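Local coordinates for UDP-N-acetylglucosamine 4,6-dehydratase (Vibrio fischeri, PDB 3PVZ), which binds NAD in a Rossmann-type fold and is probably a lyase that dehydrates UDP-N-acetylglucosamine, at residues S34-L39 and Y113-N118; G42-I47 and V65-E70; E54-N59 and D79-F84; N202-D207 and R232-P237. All blocks are in the same frame, centred on the assembly; numbering follows the deposited sequence.

Contact 1: S34-L39 and Y113-N118; sequences SQSRFL and YDYVLN. With NA (sodium ion), chain I.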
# COMPACT_ATOMS: atom_id res chain seq x y z
N SER A 34 -22.04 -9.58 -17.74
CA SER A 34 -23.39 -9.37 -17.23
C SER A 34 -23.99 -10.61 -16.50
O SER A 34 -24.95 -10.48 -15.73
CB SER A 34 -24.32 -8.94 -18.38
OG SER A 34 -24.76 -10.12 -19.10
N GLN A 35 -23.48 -11.81 -16.77
CA GLN A 35 -23.94 -13.00 -16.05
C GLN A 35 -22.89 -13.63 -15.15
O GLN A 35 -23.00 -14.85 -14.78
CB GLN A 35 -24.47 -14.12 -17.01
CG GLN A 35 -23.97 -14.14 -18.37
CD GLN A 35 -24.58 -15.28 -19.24
OE1 GLN A 35 -24.93 -16.35 -18.72
NE2 GLN A 35 -24.70 -15.03 -20.52
N SER A 36 -21.86 -12.88 -14.80
CA SER A 36 -20.81 -13.48 -13.99
C SER A 36 -20.47 -12.64 -12.79
O SER A 36 -20.79 -11.40 -12.69
CB SER A 36 -19.55 -13.79 -14.83
OG SER A 36 -19.93 -14.44 -16.01
N ARG A 37 -19.93 -13.36 -11.82
CA ARG A 37 -19.45 -12.83 -10.57
C ARG A 37 -17.94 -12.73 -10.53
O ARG A 37 -17.24 -13.70 -10.84
CB ARG A 37 -19.90 -13.80 -9.50
CG ARG A 37 -21.45 -13.97 -9.43
CD ARG A 37 -21.85 -15.14 -8.58
NE ARG A 37 -21.40 -16.39 -9.18
CZ ARG A 37 -21.54 -17.59 -8.63
NH1 ARG A 37 -21.15 -18.66 -9.30
NH2 ARG A 37 -22.08 -17.73 -7.44
N PHE A 38 -17.42 -11.60 -10.08
CA PHE A 38 -16.00 -11.32 -10.08
C PHE A 38 -15.48 -10.92 -8.72
O PHE A 38 -16.06 -10.05 -8.03
CB PHE A 38 -15.59 -10.22 -11.08
CG PHE A 38 -16.00 -10.47 -12.49
CD1 PHE A 38 -15.08 -10.89 -13.42
CD2 PHE A 38 -17.31 -10.31 -12.88
CE1 PHE A 38 -15.44 -11.12 -14.72
CE2 PHE A 38 -17.69 -10.59 -14.18
CZ PHE A 38 -16.76 -10.98 -15.10
N LEU A 39 -14.29 -11.44 -8.40
CA LEU A 39 -13.51 -11.04 -7.27
C LEU A 39 -12.16 -10.49 -7.80
O LEU A 39 -11.49 -11.18 -8.49
CB LEU A 39 -13.27 -12.28 -6.39
CG LEU A 39 -12.35 -12.08 -5.18
CD1 LEU A 39 -12.80 -10.82 -4.26
CD2 LEU A 39 -12.18 -13.36 -4.39
N TYR A 113 -17.78 -16.91 -6.51
CA TYR A 113 -17.34 -16.09 -7.66
C TYR A 113 -17.15 -17.00 -8.86
O TYR A 113 -16.92 -18.16 -8.70
CB TYR A 113 -16.04 -15.35 -7.39
CG TYR A 113 -16.14 -14.45 -6.20
CD1 TYR A 113 -16.71 -13.20 -6.29
CD2 TYR A 113 -15.62 -14.83 -4.99
CE1 TYR A 113 -16.80 -12.39 -5.18
CE2 TYR A 113 -15.71 -14.01 -3.88
CZ TYR A 113 -16.29 -12.79 -3.98
OH TYR A 113 -16.37 -11.99 -2.83
N ASP A 114 -17.29 -16.46 -10.07
CA ASP A 114 -17.02 -17.24 -11.28
C ASP A 114 -15.57 -17.00 -11.69
O ASP A 114 -14.87 -17.96 -12.07
CB ASP A 114 -17.99 -16.86 -12.38
CG ASP A 114 -19.42 -17.12 -11.99
OD1 ASP A 114 -19.72 -18.32 -11.78
OD2 ASP A 114 -20.24 -16.13 -11.88
N TYR A 115 -15.11 -15.76 -11.51
CA TYR A 115 -13.81 -15.35 -11.97
C TYR A 115 -13.11 -14.62 -10.83
O TYR A 115 -13.66 -13.68 -10.23
CB TYR A 115 -13.90 -14.41 -13.17
CG TYR A 115 -14.51 -14.98 -14.45
CD1 TYR A 115 -13.73 -15.69 -15.34
CD2 TYR A 115 -15.84 -14.72 -14.81
CE1 TYR A 115 -14.26 -16.20 -16.51
CE2 TYR A 115 -16.37 -15.20 -15.93
CZ TYR A 115 -15.58 -15.96 -16.80
OH TYR A 115 -16.09 -16.49 -17.94
N VAL A 116 -11.91 -15.09 -10.52
CA VAL A 116 -11.10 -14.50 -9.45
C VAL A 116 -9.82 -13.97 -10.09
O VAL A 116 -9.15 -14.70 -10.77
CB VAL A 116 -10.81 -15.52 -8.34
CG1 VAL A 116 -9.92 -14.87 -7.26
CG2 VAL A 116 -12.16 -16.05 -7.75
N LEU A 117 -9.55 -12.66 -9.93
CA LEU A 117 -8.41 -12.00 -10.54
C LEU A 117 -7.48 -11.50 -9.42
O LEU A 117 -7.93 -10.84 -8.49
CB LEU A 117 -8.87 -10.81 -11.40
CG LEU A 117 -9.70 -11.11 -12.66
CD1 LEU A 117 -11.18 -11.31 -12.28
CD2 LEU A 117 -9.59 -10.00 -13.71
N ASN A 118 -6.21 -11.87 -9.47
CA ASN A 118 -5.25 -11.48 -8.45
C ASN A 118 -4.20 -10.57 -9.04
O ASN A 118 -3.31 -11.02 -9.74
CB ASN A 118 -4.61 -12.72 -7.84
CG ASN A 118 -3.69 -12.41 -6.63
OD1 ASN A 118 -3.50 -11.28 -6.23
ND2 ASN A 118 -3.20 -13.46 -6.00
NA NA I . -23.86 -17.15 -14.29
O HOH W 1 -24.15 -17.73 -16.41
O HOH W 2 -22.78 -16.96 -12.28
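Two parallel strands of the Rossmann-type sheet, 37-41 and 115-118, pair here, with R37 and D114 crossing obliquely in a salt bridge where the strands begin. Y115 N to R37 O, L39 N to Y115 O and L117 N to L39 O, the last at 2.8 Å, make up the parallel pairing, and D114 N is a second donor to R37 O. R37 turns the side of its guanidinium to D114, its paired N-H groups suiting both oxygens: NE reaches OD2 at 3.0 Å and NH1 reaches OD1 at 2.9 Å. Both lie near the guanidinium plane but are met from above the carboxylate, the planes being 51° apart. F38 and Y115 lie side by side on one face of the sheet, their near-parallel rings barely overlapping. On the opposite face, with V116, lies L39: its CB sits over the centre of the Y113 ring, 3.5 Å from the centroid, a CH-pi contact, while Y113 OH bonds to H64 of strand 62-66. A sodium ion beside R37 and D114 is bound by Q35 O and two waters, one of which donates to D114 OD2. That same OD2 uses its anti lone pair for R37 N, at 2.8 Å.

Contact 2: G42-I47 and V65-E70; sequences GGAGSI and VVDISE. With NAD (nicotinamide-adenine-dinucleotide), chain E.
D67 turns its carboxylate between the turn G42-G45 and the adenosine ribose of NAD. With CG anti to the backbone N (chi1 -163°), the acid is directed at A44, whose methyl CB lies 3.4 Å from D67 CG. A44 N donates to D67 OD2 at 3.0 Å, arriving 48° out of the carboxylate plane. The same OD2 takes NAD O3B at 2.6 Å, and D67 OD1 takes NAD O2B at 2.7 Å, so each oxygen receives one ribose hydroxyl. S69 N, using the anti lone pair of OD1 in an Asx turn, would help to hold the orientation of the carboxylate. An aspartate at the end of this strand is the usual mark of an NAD-binding Rossmann fold. The backbones also meet directly, V66 O taking weak hydrogen bonds from G42 N and G43 N. Beside them, V65 points CG1 at G43 CA, 3.6 Å away, where a side chain on G43 would clash. G45 likewise needs to be bare, as a CB there would run into NAD O5B. Beyond the turn, S46 N and I47 N, at the start of a helix, donate to NAD O2A and O2N, the latter at 2.7 Å. The glycine-rich turn thus links strand 37-41 to helix 46-56 in a beta-alpha-beta unit completed by strand 62-66; helix 70-83 packs on V65 and D67, and strand 90-94 flanks V65 and V66.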
# COMPACT_ATOMS: atom_id res chain seq x y z
N GLY A 42 -6.13 -7.20 -4.94
CA GLY A 42 -5.24 -6.11 -5.28
C GLY A 42 -5.91 -5.15 -6.22
O GLY A 42 -5.25 -4.46 -7.05
N GLY A 43 -7.21 -5.05 -6.07
CA GLY A 43 -8.00 -4.27 -7.01
C GLY A 43 -7.88 -2.78 -6.82
O GLY A 43 -8.43 -2.09 -7.62
N ALA A 44 -7.27 -2.28 -5.75
CA ALA A 44 -6.98 -0.83 -5.62
C ALA A 44 -5.63 -0.45 -6.23
O ALA A 44 -5.24 0.71 -6.20
CB ALA A 44 -7.03 -0.36 -4.17
N GLY A 45 -4.91 -1.41 -6.78
CA GLY A 45 -3.58 -1.16 -7.30
C GLY A 45 -3.70 -0.65 -8.72
O GLY A 45 -4.81 -0.52 -9.25
N SER A 46 -2.56 -0.41 -9.37
CA SER A 46 -2.60 0.21 -10.69
C SER A 46 -3.23 -0.68 -11.74
O SER A 46 -4.19 -0.24 -12.38
CB SER A 46 -1.21 0.69 -11.12
OG SER A 46 -0.88 1.86 -10.38
N ILE A 47 -2.76 -1.91 -11.92
CA ILE A 47 -3.47 -2.78 -12.86
C ILE A 47 -4.86 -3.24 -12.29
O ILE A 47 -5.89 -3.28 -13.02
CB ILE A 47 -2.64 -3.96 -13.27
CG1 ILE A 47 -1.31 -3.46 -13.92
CG2 ILE A 47 -3.45 -4.77 -14.28
CD1 ILE A 47 -0.11 -4.46 -14.03
N VAL A 65 -14.14 -6.03 -4.75
CA VAL A 65 -12.76 -5.57 -4.82
C VAL A 65 -12.10 -5.67 -3.43
O VAL A 65 -12.67 -5.23 -2.45
CB VAL A 65 -12.70 -4.09 -5.30
CG1 VAL A 65 -11.30 -3.70 -5.67
CG2 VAL A 65 -13.68 -3.89 -6.51
N VAL A 66 -10.92 -6.23 -3.34
CA VAL A 66 -10.20 -6.38 -2.06
C VAL A 66 -8.77 -5.87 -2.13
O VAL A 66 -8.03 -6.23 -3.01
CB VAL A 66 -10.17 -7.84 -1.69
CG1 VAL A 66 -9.39 -8.08 -0.31
CG2 VAL A 66 -11.60 -8.39 -1.58
N ASP A 67 -8.35 -5.03 -1.18
CA ASP A 67 -7.00 -4.48 -1.21
C ASP A 67 -6.72 -3.90 0.14
O ASP A 67 -7.63 -3.45 0.83
CB ASP A 67 -6.92 -3.35 -2.26
CG ASP A 67 -5.51 -3.01 -2.64
OD1 ASP A 67 -4.76 -2.40 -1.81
OD2 ASP A 67 -5.19 -3.29 -3.81
N ILE A 68 -5.46 -3.89 0.53
CA ILE A 68 -5.14 -3.39 1.85
C ILE A 68 -5.21 -1.89 1.89
O ILE A 68 -5.42 -1.36 2.96
CB ILE A 68 -3.76 -3.84 2.39
CG1 ILE A 68 -2.67 -3.66 1.34
CG2 ILE A 68 -3.79 -5.27 2.81
CD1 ILE A 68 -1.30 -3.94 1.87
N SER A 69 -5.10 -1.21 0.75
CA SER A 69 -5.12 0.25 0.77
C SER A 69 -6.56 0.79 0.81
O SER A 69 -7.22 0.81 -0.20
CB SER A 69 -4.34 0.82 -0.44
OG SER A 69 -4.56 2.22 -0.53
N GLU A 70 -7.01 1.28 1.97
CA GLU A 70 -8.35 1.92 2.06
C GLU A 70 -8.34 3.23 1.34
O GLU A 70 -9.38 3.59 0.72
CB GLU A 70 -8.86 2.13 3.50
CG GLU A 70 -7.87 2.67 4.50
CD GLU A 70 -8.49 3.25 5.76
OE1 GLU A 70 -9.68 2.99 6.07
OE2 GLU A 70 -7.77 3.98 6.49
PA NAD E . 0.61 -2.08 -7.48
O1A NAD E . 1.63 -1.83 -6.42
O2A NAD E . 0.03 -0.79 -7.96
O5B NAD E . -0.70 -2.74 -6.88
C5B NAD E . -0.51 -3.95 -6.11
C4B NAD E . -1.75 -3.98 -5.21
O4B NAD E . -1.78 -5.12 -4.38
C3B NAD E . -1.76 -2.72 -4.28
O3B NAD E . -2.99 -2.03 -4.38
C2B NAD E . -1.55 -3.34 -2.88
O2B NAD E . -2.06 -2.56 -1.81
C1B NAD E . -2.25 -4.70 -3.12
N9A NAD E . -1.83 -5.68 -2.14
C8A NAD E . -0.57 -6.05 -1.84
N7A NAD E . -0.55 -6.91 -0.87
C5A NAD E . -1.86 -7.19 -0.57
C6A NAD E . -2.49 -8.01 0.37
N6A NAD E . -1.68 -8.81 1.14
N1A NAD E . -3.81 -8.03 0.45
C2A NAD E . -4.56 -7.25 -0.33
N3A NAD E . -4.00 -6.45 -1.20
C4A NAD E . -2.68 -6.40 -1.35
O3 NAD E . 1.27 -2.98 -8.64
PN NAD E . 0.66 -2.92 -10.15
O1N NAD E . 1.46 -1.94 -10.99
O2N NAD E . -0.79 -2.74 -10.33
O5D NAD E . 1.22 -4.37 -10.71
C5D NAD E . 0.41 -5.44 -10.27
C4D NAD E . 1.01 -6.76 -10.78
O4D NAD E . 1.43 -6.61 -12.17
C3D NAD E . 2.29 -7.10 -9.99
O3D NAD E . 2.55 -8.52 -9.92
C2D NAD E . 3.41 -6.50 -10.87
O2D NAD E . 4.68 -7.14 -10.66
C1D NAD E . 2.87 -6.82 -12.27
N1N NAD E . 3.48 -5.98 -13.31
C2N NAD E . 3.32 -4.65 -13.24
C3N NAD E . 3.86 -3.82 -14.19
C7N NAD E . 3.71 -2.35 -14.11
O7N NAD E . 4.30 -1.70 -14.97
N7N NAD E . 3.01 -1.74 -13.15
C4N NAD E . 4.59 -4.38 -15.27
C5N NAD E . 4.73 -5.75 -15.31
C6N NAD E . 4.17 -6.54 -14.31

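Contact 3: E54-N59 and D79-F84; sequences EIFKRN and DIRSSF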
# COMPACT_ATOMS: atom_id res chain seq x y z
N GLU A 54 -12.62 -1.98 -16.22
CA GLU A 54 -13.05 -2.73 -17.38
C GLU A 54 -14.22 -3.64 -17.11
O GLU A 54 -15.06 -3.83 -17.96
CB GLU A 54 -11.91 -3.53 -18.03
CG GLU A 54 -10.86 -2.69 -18.65
CD GLU A 54 -11.40 -1.83 -19.77
OE1 GLU A 54 -11.91 -2.41 -20.74
OE2 GLU A 54 -11.27 -0.59 -19.71
N ILE A 55 -14.30 -4.20 -15.93
CA ILE A 55 -15.40 -5.08 -15.57
C ILE A 55 -16.64 -4.22 -15.28
O ILE A 55 -17.73 -4.43 -15.83
CB ILE A 55 -15.03 -5.99 -14.33
CG1 ILE A 55 -13.83 -6.86 -14.67
CG2 ILE A 55 -16.27 -6.79 -13.85
CD1 ILE A 55 -13.33 -7.83 -13.48
N PHE A 56 -16.46 -3.22 -14.42
CA PHE A 56 -17.58 -2.41 -13.98
C PHE A 56 -18.39 -1.79 -15.13
O PHE A 56 -19.62 -1.76 -15.08
CB PHE A 56 -17.06 -1.30 -13.05
CG PHE A 56 -18.16 -0.58 -12.34
CD1 PHE A 56 -18.83 0.44 -12.95
CD2 PHE A 56 -18.55 -0.96 -11.07
CE1 PHE A 56 -19.86 1.09 -12.31
CE2 PHE A 56 -19.59 -0.29 -10.40
CZ PHE A 56 -20.23 0.75 -11.05
N LYS A 57 -17.72 -1.28 -16.15
CA LYS A 57 -18.38 -0.57 -17.25
C LYS A 57 -19.19 -1.53 -18.13
O LYS A 57 -20.00 -1.09 -18.94
CB LYS A 57 -17.33 0.18 -18.10
CG LYS A 57 -16.36 -0.67 -18.88
CD LYS A 57 -15.53 0.12 -19.94
CE LYS A 57 -14.25 0.71 -19.37
NZ LYS A 57 -13.28 1.23 -20.46
N ARG A 58 -18.94 -2.84 -17.98
CA ARG A 58 -19.70 -3.86 -18.72
C ARG A 58 -20.79 -4.53 -17.86
O ARG A 58 -21.27 -5.64 -18.17
CB ARG A 58 -18.73 -4.90 -19.24
CG ARG A 58 -17.87 -4.30 -20.40
CD ARG A 58 -16.92 -5.28 -20.94
NE ARG A 58 -16.20 -4.72 -22.08
CZ ARG A 58 -15.04 -4.04 -22.01
NH1 ARG A 58 -14.41 -3.80 -20.85
NH2 ARG A 58 -14.48 -3.57 -23.12
N ASN A 59 -21.12 -3.85 -16.75
CA ASN A 59 -22.31 -4.09 -15.94
C ASN A 59 -22.41 -5.51 -15.36
O ASN A 59 -23.31 -6.23 -15.70
CB ASN A 59 -23.54 -3.77 -16.77
CG ASN A 59 -24.81 -3.90 -15.99
OD1 ASN A 59 -24.87 -3.54 -14.81
ND2 ASN A 59 -25.82 -4.52 -16.61
N ASP A 79 -13.46 7.57 -8.80
CA ASP A 79 -13.26 7.44 -10.23
C ASP A 79 -14.41 6.65 -10.93
O ASP A 79 -14.91 7.01 -12.01
CB ASP A 79 -11.93 6.69 -10.40
CG ASP A 79 -11.37 6.76 -11.78
OD1 ASP A 79 -12.00 7.39 -12.67
OD2 ASP A 79 -10.29 6.17 -11.97
N ILE A 80 -14.80 5.53 -10.34
CA ILE A 80 -15.87 4.74 -10.91
C ILE A 80 -17.18 5.54 -10.89
O ILE A 80 -17.93 5.53 -11.85
CB ILE A 80 -16.08 3.41 -10.16
CG1 ILE A 80 -15.04 2.40 -10.65
CG2 ILE A 80 -17.50 2.87 -10.39
CD1 ILE A 80 -14.93 1.18 -9.79
N ARG A 81 -17.44 6.23 -9.78
CA ARG A 81 -18.68 7.01 -9.69
C ARG A 81 -18.74 8.08 -10.77
O ARG A 81 -19.77 8.24 -11.40
CB ARG A 81 -18.90 7.64 -8.31
CG ARG A 81 -18.87 6.63 -7.12
CD ARG A 81 -20.18 5.90 -6.76
NE ARG A 81 -20.50 4.78 -7.66
CZ ARG A 81 -20.69 3.50 -7.30
NH1 ARG A 81 -20.98 2.61 -8.25
NH2 ARG A 81 -20.60 3.09 -6.04
N SER A 82 -17.65 8.78 -11.00
CA SER A 82 -17.72 9.87 -11.97
C SER A 82 -17.60 9.39 -13.42
O SER A 82 -18.19 9.96 -14.31
CB SER A 82 -16.72 10.98 -11.65
OG SER A 82 -15.41 10.48 -11.45
N SER A 83 -16.86 8.32 -13.65
CA SER A 83 -16.78 7.75 -14.99
C SER A 83 -18.05 7.01 -15.40
O SER A 83 -18.50 7.19 -16.53
CB SER A 83 -15.60 6.79 -15.11
OG SER A 83 -14.39 7.50 -14.95
N PHE A 84 -18.60 6.17 -14.52
CA PHE A 84 -19.62 5.20 -14.94
C PHE A 84 -20.90 5.28 -14.18
O PHE A 84 -21.93 4.85 -14.66
CB PHE A 84 -19.07 3.78 -14.84
CG PHE A 84 -17.70 3.61 -15.46
CD1 PHE A 84 -17.44 4.05 -16.74
CD2 PHE A 84 -16.68 2.95 -14.76
CE1 PHE A 84 -16.18 3.88 -17.32
CE2 PHE A 84 -15.41 2.76 -15.32
CZ PHE A 84 -15.15 3.22 -16.58
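F56 and I80 form an apolar contact, a CH-pi interaction in which I80 CG2 stands over the centre of the F56 ring, 3.5 Å from its centroid. CG of F56 is anti to the backbone N (chi1 -169°), which places it on the side of helix 70-83; a flat aromatic residue offers a broad face for the methyl branch of an isoleucine. A second CH-pi contact belongs to F84, whose ring has K57 CB over one face, 3.9 Å from the centroid, and S83 CB over the opposite face. A lysine suits this partly exposed spot, since CB lies over the ring and CE touches F84 CZ while NZ reaches E54. The two phenylalanines slide past each other in opposite directions, F56 CD1 reaching F84 CD2 at 3.8 Å. R81 also packs across the contact, bringing NH1 to F56 CZ at 3.4 Å with its guanidinium 62° from the ring plane, while that nitrogen bonds to G85 O.

The charged pairs E54-K57 and E54-R58 lie within one segment. E54 is shared, OE2 taking K57 NZ at 2.8 Å and OE1 taking R58 NH1 at 2.9 Å, and R58 NE goes on to E26 of helix 19-34.

The contact joins the C-terminal ends of helices 46-56 and 70-83; F91 of strand 90-94 meets the F56 ring edge-to-face, and I55 packs on strand 37-41.

Contact 4: N202-D207 and R232-P237; sequences NVAFSD and RYFVTP. With NAD (nicotinamide-adenine-dinucleotide), chain E.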
# COMPACT_ATOMS: atom_id res chain seq x y z
N ASN A 202 5.86 -2.02 -19.43
CA ASN A 202 5.68 -1.02 -18.38
C ASN A 202 4.36 -0.30 -18.48
O ASN A 202 4.05 0.29 -19.51
CB ASN A 202 6.79 0.01 -18.46
CG ASN A 202 8.10 -0.52 -17.97
OD1 ASN A 202 8.51 -1.61 -18.33
ND2 ASN A 202 8.79 0.28 -17.19
N VAL A 203 3.57 -0.31 -17.40
CA VAL A 203 2.29 0.36 -17.42
C VAL A 203 2.41 1.85 -17.03
O VAL A 203 2.67 2.18 -15.88
CB VAL A 203 1.27 -0.38 -16.52
CG1 VAL A 203 -0.10 0.33 -16.61
CG2 VAL A 203 1.12 -1.86 -16.95
N ALA A 204 2.23 2.75 -18.00
CA ALA A 204 2.63 4.17 -17.78
C ALA A 204 1.96 4.74 -16.55
O ALA A 204 0.76 4.64 -16.40
CB ALA A 204 2.32 5.03 -19.00
N PHE A 205 2.75 5.30 -15.68
CA PHE A 205 2.29 6.01 -14.50
C PHE A 205 1.74 5.11 -13.42
O PHE A 205 1.23 5.59 -12.42
CB PHE A 205 1.34 7.18 -14.85
CG PHE A 205 2.02 8.25 -15.65
CD1 PHE A 205 2.02 8.21 -17.05
CD2 PHE A 205 2.76 9.24 -15.02
CE1 PHE A 205 2.71 9.18 -17.81
CE2 PHE A 205 3.45 10.20 -15.76
CZ PHE A 205 3.42 10.18 -17.16
N SER A 206 1.92 3.80 -13.57
CA SER A 206 1.51 2.90 -12.50
C SER A 206 2.17 3.36 -11.18
O SER A 206 3.27 3.94 -11.17
CB SER A 206 1.82 1.45 -12.84
OG SER A 206 3.19 1.20 -12.89
N ASP A 207 1.43 3.17 -10.10
CA ASP A 207 1.85 3.53 -8.76
C ASP A 207 3.24 2.99 -8.43
O ASP A 207 3.55 1.86 -8.76
CB ASP A 207 0.84 2.99 -7.72
CG ASP A 207 0.90 3.72 -6.37
OD1 ASP A 207 1.59 4.77 -6.26
OD2 ASP A 207 0.20 3.27 -5.41
N ARG A 232 12.14 1.50 -22.57
CA ARG A 232 11.10 0.48 -22.39
C ARG A 232 9.98 0.69 -23.38
O ARG A 232 9.84 1.77 -23.96
CB ARG A 232 10.48 0.53 -20.98
CG ARG A 232 11.44 0.31 -19.84
CD ARG A 232 11.83 -1.13 -19.71
NE ARG A 232 12.70 -1.33 -18.55
CZ ARG A 232 13.97 -1.75 -18.59
NH1 ARG A 232 14.61 -2.04 -19.74
NH2 ARG A 232 14.63 -1.89 -17.44
N TYR A 233 9.18 -0.37 -23.53
CA TYR A 233 7.83 -0.29 -24.05
C TYR A 233 6.83 0.06 -22.99
O TYR A 233 6.81 -0.53 -21.89
CB TYR A 233 7.41 -1.63 -24.64
CG TYR A 233 8.24 -2.09 -25.80
CD1 TYR A 233 8.26 -1.37 -26.99
CD2 TYR A 233 8.94 -3.29 -25.73
CE1 TYR A 233 9.02 -1.83 -28.10
CE2 TYR A 233 9.70 -3.75 -26.80
CZ TYR A 233 9.73 -3.01 -27.98
OH TYR A 233 10.48 -3.47 -29.00
N PHE A 234 5.94 0.99 -23.33
CA PHE A 234 4.95 1.48 -22.42
C PHE A 234 3.52 1.27 -22.93
O PHE A 234 3.23 1.45 -24.11
CB PHE A 234 5.17 2.96 -22.20
CG PHE A 234 6.40 3.26 -21.44
CD1 PHE A 234 6.37 3.41 -20.06
CD2 PHE A 234 7.62 3.42 -22.11
CE1 PHE A 234 7.52 3.68 -19.36
CE2 PHE A 234 8.76 3.69 -21.42
CZ PHE A 234 8.73 3.83 -20.05
N VAL A 235 2.64 0.93 -22.02
CA VAL A 235 1.21 0.87 -22.29
C VAL A 235 0.50 1.76 -21.31
O VAL A 235 1.07 2.17 -20.31
CB VAL A 235 0.65 -0.54 -22.15
CG1 VAL A 235 1.21 -1.43 -23.22
CG2 VAL A 235 0.95 -1.12 -20.76
N THR A 236 -0.76 2.08 -21.64
CA THR A 236 -1.66 2.77 -20.73
C THR A 236 -2.30 1.85 -19.68
O THR A 236 -2.49 0.62 -19.88
CB THR A 236 -2.80 3.48 -21.50
OG1 THR A 236 -3.66 2.50 -22.07
CG2 THR A 236 -2.24 4.38 -22.64
N PRO A 237 -2.69 2.45 -18.55
CA PRO A 237 -3.49 1.72 -17.59
C PRO A 237 -4.67 0.99 -18.25
O PRO A 237 -4.82 -0.20 -18.01
CB PRO A 237 -3.98 2.83 -16.64
CG PRO A 237 -2.87 3.82 -16.67
CD PRO A 237 -2.43 3.83 -18.11
PA NAD E . 0.61 -2.08 -7.48
O1A NAD E . 1.63 -1.83 -6.42
O2A NAD E . 0.03 -0.79 -7.96
O5B NAD E . -0.70 -2.74 -6.88
C5B NAD E . -0.51 -3.95 -6.11
C4B NAD E . -1.75 -3.98 -5.21
O4B NAD E . -1.78 -5.12 -4.38
C3B NAD E . -1.76 -2.72 -4.28
O3B NAD E . -2.99 -2.03 -4.38
C2B NAD E . -1.55 -3.34 -2.88
O2B NAD E . -2.06 -2.56 -1.81
C1B NAD E . -2.25 -4.70 -3.12
N9A NAD E . -1.83 -5.68 -2.14
C8A NAD E . -0.57 -6.05 -1.84
N7A NAD E . -0.55 -6.91 -0.87
C5A NAD E . -1.86 -7.19 -0.57
C6A NAD E . -2.49 -8.01 0.37
N6A NAD E . -1.68 -8.81 1.14
N1A NAD E . -3.81 -8.03 0.45
C2A NAD E . -4.56 -7.25 -0.33
N3A NAD E . -4.00 -6.45 -1.20
C4A NAD E . -2.68 -6.40 -1.35
O3 NAD E . 1.27 -2.98 -8.64
PN NAD E . 0.66 -2.92 -10.15
O1N NAD E . 1.46 -1.94 -10.99
O2N NAD E . -0.79 -2.74 -10.33
O5D NAD E . 1.22 -4.37 -10.71
C5D NAD E . 0.41 -5.44 -10.27
C4D NAD E . 1.01 -6.76 -10.78
O4D NAD E . 1.43 -6.61 -12.17
C3D NAD E . 2.29 -7.10 -9.99
O3D NAD E . 2.55 -8.52 -9.92
C2D NAD E . 3.41 -6.50 -10.87
O2D NAD E . 4.68 -7.14 -10.66
C1D NAD E . 2.87 -6.82 -12.27
N1N NAD E . 3.48 -5.98 -13.31
C2N NAD E . 3.32 -4.65 -13.24
C3N NAD E . 3.86 -3.82 -14.19
C7N NAD E . 3.71 -2.35 -14.11
O7N NAD E . 4.30 -1.70 -14.97
N7N NAD E . 3.01 -1.74 -13.15
C4N NAD E . 4.59 -4.38 -15.27
C5N NAD E . 4.73 -5.75 -15.31
C6N NAD E . 4.17 -6.54 -14.31
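N202 and V203 are paired tightly with F234 and V235 as short parallel strands. V235 N gives to N202 O at 2.9 Å, and A204 N reaches V235 O at 2.6 Å in an almost straight bond of 174°; the bond from N202 N to Y233 O is weak. The small or branched apolar residues V203, A204 and V235 fill the buried side. V203 CG2 lies 3.9 Å from V235 CG2, its CG1 meets P237 CA, and the compact CB of A204 fits against V235 O at 3.4 Å. P237, which opens helix 237-250, sets its ring CD against A204 O. N202 CB approaches the F234 ring obliquely, while A204 CA comes to the rim of that ring.

The other end is looser. R232 is exposed, and its aliphatic CG and CD cross the N202 amide obliquely, with CD 3.6 Å from OD1; the amide and guanidinium planes are 54° apart. This contact is van der Waals in kind, and a long arginine can make it while its guanidinium extends beyond the contact. The Y233 side chain packs on L261 and L267.

Between V203 and S206 the chain makes a type II turn that presents two groups to the carboxamide of NAD. V203 N donates to O7N at 2.9 Å, and NAD N7N donates to S206 OG at 3.0 Å. One donor and one acceptor thus match the two ends of the amide, an arrangement that forms part of the nicotinamide end of the NAD pocket in this Rossmann-type fold.

Contacts 1, 2 and 3 draw on the first part of the Rossmann-type fold, to which contact 1 adds strand 115-118: strand 37-41, helix 46-56, strand 62-66 and helix 70-83 follow one another, so contacts 2 and 3 alternate along the chain and both lie inside the loop closed by contact 1. Their centres are about 15 to 16 Å apart. Contact 1 touches contact 2 through L39 and V66, and contact 3 through F38 and I55. Contact 4 comes later, belongs to a separate small sheet, and lies about 17 Å from contact 2 centre to centre. S46 OG probably bonds to D207 N there, and contacts 2 and 4 together hold the adenosine ribose, phosphates and carboxamide of one NAD.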